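Local coordinates for uncharacterized NTF2-like protein (PDB 3F14) that is of unknown function but adopts an NTF2-like, SnoaL-type fold and may bind a small molecule in its pocket, at residues Ala89-Tyr97 and Ile104-Ile112. Sequence-based numbering, arbitrary orientation. Where two conformers were deposited one is given.
Sequences AFVSYCDIY and IKTITSYCI
A chi1 of -62° in both Asp95 and Ser109 turns CG of the one and OG of the other away from their carbonyl carbons, and the two polar groups meet on one face of the sheet. Ser109 OG donates to Asp95 OD1 at 2.7 Å, approaching from above the carboxylate plane (44° out of it). Ser109 OG is also hydrogen-bonded by Trp31 NE1; Asp95 OD2 hydrogen-bonds Ser14 OG, and OD1 a hydroxyl of a bound Tris molecule, probably from the crystallisation liquor, which hints at a pocket here. Further along this face the side chains of Tyr97 and Ile107 run side by side: Ile107 CG2 lies over the ring, 4.0 Å from Tyr97 CE2, while Ile104 CG2 sits at the ring edge. The helix 2-14 packs against this end, consistent with the NTF2-like fold, in which helices pack against the concave side of a curved sheet and the two enclose a cone-shaped pocket. The backbones form an antiparallel hairpin, with a classic beta bulge at Lys105 and Thr106 near the turn. Reciprocal N-H...O bonds link Ser92 with Ile112, Cys94 with Tyr110, and Ile96 with Thr108; the straightest, Tyr110 N to Cys94 O, measures 2.9 Å with 174° at the hydrogen. On the other face, Ile96 CD1 reaches Tyr110 CE1 obliquely at 3.9 Å, and Tyr110 OH hydrogen-bonds Glu76 OE1 of the second subunit. At the chain terminus a water donates to both Phe90 O (2.6 Å) and Ile112 OXT (2.7 Å), tying the C-terminal carboxylate to the neighbouring strand.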
loop_
_atom_site.group_PDB
_atom_site.type_symbol
_atom_site.label_atom_id
_atom_site.label_comp_id
_atom_site.label_asym_id
_atom_site.label_seq_id
_atom_site.Cartn_x
_atom_site.Cartn_y
_atom_site.Cartn_z
ATOM N N ALA A 89 12.197 -4.678 16.294
ATOM C CA ALA A 89 11.018 -5.074 15.518
ATOM C C ALA A 89 10.891 -4.100 14.343
ATOM O O ALA A 89 11.372 -2.976 14.401
ATOM C CB ALA A 89 9.756 -5.020 16.387
ATOM N N PHE A 90 10.153 -4.476 13.315
ATOM C CA PHE A 90 10.003 -3.644 12.134
ATOM C C PHE A 90 8.557 -3.631 11.685
ATOM O O PHE A 90 7.949 -4.702 11.599
ATOM C CB PHE A 90 10.906 -4.082 10.947
ATOM C CG PHE A 90 12.381 -3.755 11.133
ATOM C CD1 PHE A 90 12.959 -2.592 10.615
ATOM C CD2 PHE A 90 13.190 -4.642 11.819
ATOM C CE1 PHE A 90 14.320 -2.342 10.805
ATOM C CE2 PHE A 90 14.542 -4.385 12.006
ATOM C CZ PHE A 90 15.103 -3.240 11.504
ATOM N N VAL A 91 8.008 -2.453 11.440
ATOM C CA VAL A 91 6.695 -2.306 10.809
ATOM C C VAL A 91 6.972 -1.905 9.361
ATOM O O VAL A 91 7.675 -0.919 9.123
ATOM C CB VAL A 91 5.859 -1.235 11.470
ATOM C CG1 VAL A 91 4.655 -0.792 10.556
ATOM C CG2 VAL A 91 5.395 -1.704 12.851
ATOM N N SER A 92 6.403 -2.642 8.403
ATOM C CA SER A 92 6.465 -2.322 7.009
ATOM C C SER A 92 5.243 -1.473 6.686
ATOM O O SER A 92 4.114 -1.879 7.020
ATOM C CB SER A 92 6.432 -3.599 6.166
ATOM O OG SER A 92 7.640 -4.355 6.330
ATOM N N TYR A 93 5.448 -0.326 6.063
ATOM C CA TYR A 93 4.346 0.567 5.738
ATOM C C TYR A 93 4.250 0.944 4.273
ATOM O O TYR A 93 5.230 0.999 3.541
ATOM C CB TYR A 93 4.381 1.876 6.614
ATOM C CG TYR A 93 5.640 2.694 6.514
ATOM C CD1 TYR A 93 5.872 3.596 5.459
ATOM C CD2 TYR A 93 6.604 2.615 7.507
ATOM C CE1 TYR A 93 7.042 4.328 5.394
ATOM C CE2 TYR A 93 7.740 3.391 7.471
ATOM C CZ TYR A 93 7.979 4.239 6.423
ATOM O OH TYR A 93 9.170 4.961 6.414
ATOM N N CYS A 94 3.016 1.190 3.872
ATOM C CA CYS A 94 2.700 1.755 2.581
ATOM C C CYS A 94 1.737 2.927 2.851
ATOM O O CYS A 94 0.636 2.717 3.337
ATOM C CB CYS A 94 2.053 0.712 1.669
ATOM S SG CYS A 94 1.575 1.417 0.061
ATOM N N ASP A 95 2.190 4.140 2.534
ATOM C CA ASP A 95 1.436 5.382 2.727
ATOM C C ASP A 95 1.024 5.928 1.386
ATOM O O ASP A 95 1.859 6.151 0.503
ATOM C CB ASP A 95 2.258 6.423 3.467
ATOM C CG ASP A 95 2.668 5.995 4.863
ATOM O OD1 ASP A 95 1.902 5.319 5.577
ATOM O OD2 ASP A 95 3.826 6.370 5.313
ATOM N N ILE A 96 -0.275 6.205 1.236
ATOM C CA ILE A 96 -0.852 6.689 -0.017
ATOM C C ILE A 96 -1.419 8.095 0.206
ATOM O O ILE A 96 -2.263 8.288 1.095
ATOM C CB ILE A 96 -1.988 5.758 -0.503
ATOM C CG1 ILE A 96 -1.473 4.344 -0.665
ATOM C CG2 ILE A 96 -2.634 6.299 -1.794
ATOM C CD1 ILE A 96 -2.556 3.292 -1.042
ATOM N N TYR A 97 -0.915 9.071 -0.550
ATOM C CA TYR A 97 -1.331 10.461 -0.408
ATOM C C TYR A 97 -2.143 10.887 -1.588
ATOM O O TYR A 97 -1.749 10.640 -2.725
ATOM C CB TYR A 97 -0.089 11.378 -0.308
ATOM C CG TYR A 97 0.851 11.063 0.841
ATOM C CD1 TYR A 97 1.785 10.032 0.740
ATOM C CD2 TYR A 97 0.808 11.769 2.035
ATOM C CE1 TYR A 97 2.606 9.685 1.770
ATOM C CE2 TYR A 97 1.622 11.439 3.071
ATOM C CZ TYR A 97 2.548 10.408 2.940
ATOM O OH TYR A 97 3.336 10.050 3.995
ATOM N N ILE A 104 -2.491 18.284 1.374
ATOM C CA ILE A 104 -2.747 16.834 1.538
ATOM C C ILE A 104 -4.217 16.714 1.834
ATOM O O ILE A 104 -4.687 17.223 2.879
ATOM C CB ILE A 104 -1.983 16.189 2.682
ATOM C CG1 ILE A 104 -0.460 16.400 2.538
ATOM C CG2 ILE A 104 -2.339 14.718 2.747
ATOM C CD1 ILE A 104 0.316 15.858 3.766
ATOM N N LYS A 105 -4.947 16.030 0.962
ATOM C CA LYS A 105 -6.363 15.815 1.149
ATOM C C LYS A 105 -6.668 14.547 1.953
ATOM O O LYS A 105 -7.481 14.540 2.901
ATOM C CB LYS A 105 -7.075 15.781 -0.208
ATOM C CG LYS A 105 -8.559 15.818 -0.125
ATOM C CD LYS A 105 -9.078 17.153 0.414
ATOM C CE LYS A 105 -10.614 17.265 0.385
ATOM N NZ LYS A 105 -11.129 17.173 -1.007
ATOM N N THR A 106 -5.984 13.474 1.588
ATOM C CA THR A 106 -6.091 12.205 2.322
ATOM C C THR A 106 -4.757 11.512 2.400
ATOM O O THR A 106 -3.927 11.629 1.496
ATOM C CB THR A 106 -7.122 11.234 1.723
ATOM O OG1 THR A 106 -6.669 10.780 0.453
ATOM C CG2 THR A 106 -8.494 11.884 1.546
ATOM N N ILE A 107 -4.556 10.791 3.513
ATOM C CA ILE A 107 -3.455 9.869 3.720
ATOM C C ILE A 107 -4.087 8.525 4.088
ATOM O O ILE A 107 -4.965 8.497 4.937
ATOM C CB ILE A 107 -2.487 10.308 4.837
ATOM C CG1 ILE A 107 -2.095 11.780 4.645
ATOM C CG2 ILE A 107 -1.277 9.325 4.844
ATOM C CD1 ILE A 107 -1.231 12.334 5.779
ATOM N N THR A 108 -3.663 7.439 3.428
ATOM C CA THR A 108 -4.103 6.080 3.769
ATOM C C THR A 108 -2.863 5.255 4.094
ATOM O O THR A 108 -1.963 5.186 3.246
ATOM C CB THR A 108 -4.879 5.456 2.610
ATOM O OG1 THR A 108 -5.961 6.316 2.204
ATOM C CG2 THR A 108 -5.459 4.072 3.039
ATOM N N SER A 109 -2.780 4.679 5.290
ATOM C CA SER A 109 -1.564 3.949 5.681
ATOM C C SER A 109 -1.880 2.492 5.991
ATOM O O SER A 109 -2.739 2.191 6.824
ATOM C CB SER A 109 -0.929 4.598 6.885
ATOM O OG SER A 109 -0.504 5.945 6.650
ATOM N N TYR A 110 -1.136 1.608 5.318
ATOM C CA TYR A 110 -1.139 0.162 5.587
ATOM C C TYR A 110 0.120 -0.150 6.340
ATOM O O TYR A 110 1.210 0.000 5.803
ATOM C CB TYR A 110 -1.165 -0.628 4.265
ATOM C CG TYR A 110 -2.379 -0.395 3.422
ATOM C CD1 TYR A 110 -2.558 0.767 2.675
ATOM C CD2 TYR A 110 -3.353 -1.388 3.286
ATOM C CE1 TYR A 110 -3.722 0.975 1.906
ATOM C CE2 TYR A 110 -4.479 -1.186 2.553
ATOM C CZ TYR A 110 -4.708 0.016 1.824
ATOM O OH TYR A 110 -5.848 0.180 1.080
ATOM N N CYS A 111 -0.000 -0.642 7.575
ATOM C CA CYS A 111 1.141 -0.851 8.464
ATOM C C CYS A 111 1.074 -2.259 8.985
ATOM O O CYS A 111 0.079 -2.648 9.592
ATOM C CB CYS A 111 1.112 0.129 9.646
ATOM S SG CYS A 111 0.989 1.871 9.197
ATOM N N ILE A 112 2.114 -3.015 8.742
ATOM C CA ILE A 112 2.200 -4.440 9.098
ATOM C C ILE A 112 3.430 -4.704 9.935
ATOM O O ILE A 112 4.543 -4.523 9.445
ATOM C CB ILE A 112 2.194 -5.323 7.819
ATOM C CG1 ILE A 112 0.865 -5.133 7.101
ATOM C CG2 ILE A 112 2.401 -6.819 8.128
ATOM C CD1 ILE A 112 0.768 -5.754 5.697
ATOM O OXT ILE A 112 3.269 -5.255 11.038
HETATM O O HOH W 1 5.691 -5.790 12.168
HETATM O O HOH W 2 -5.040 8.577 0.574
#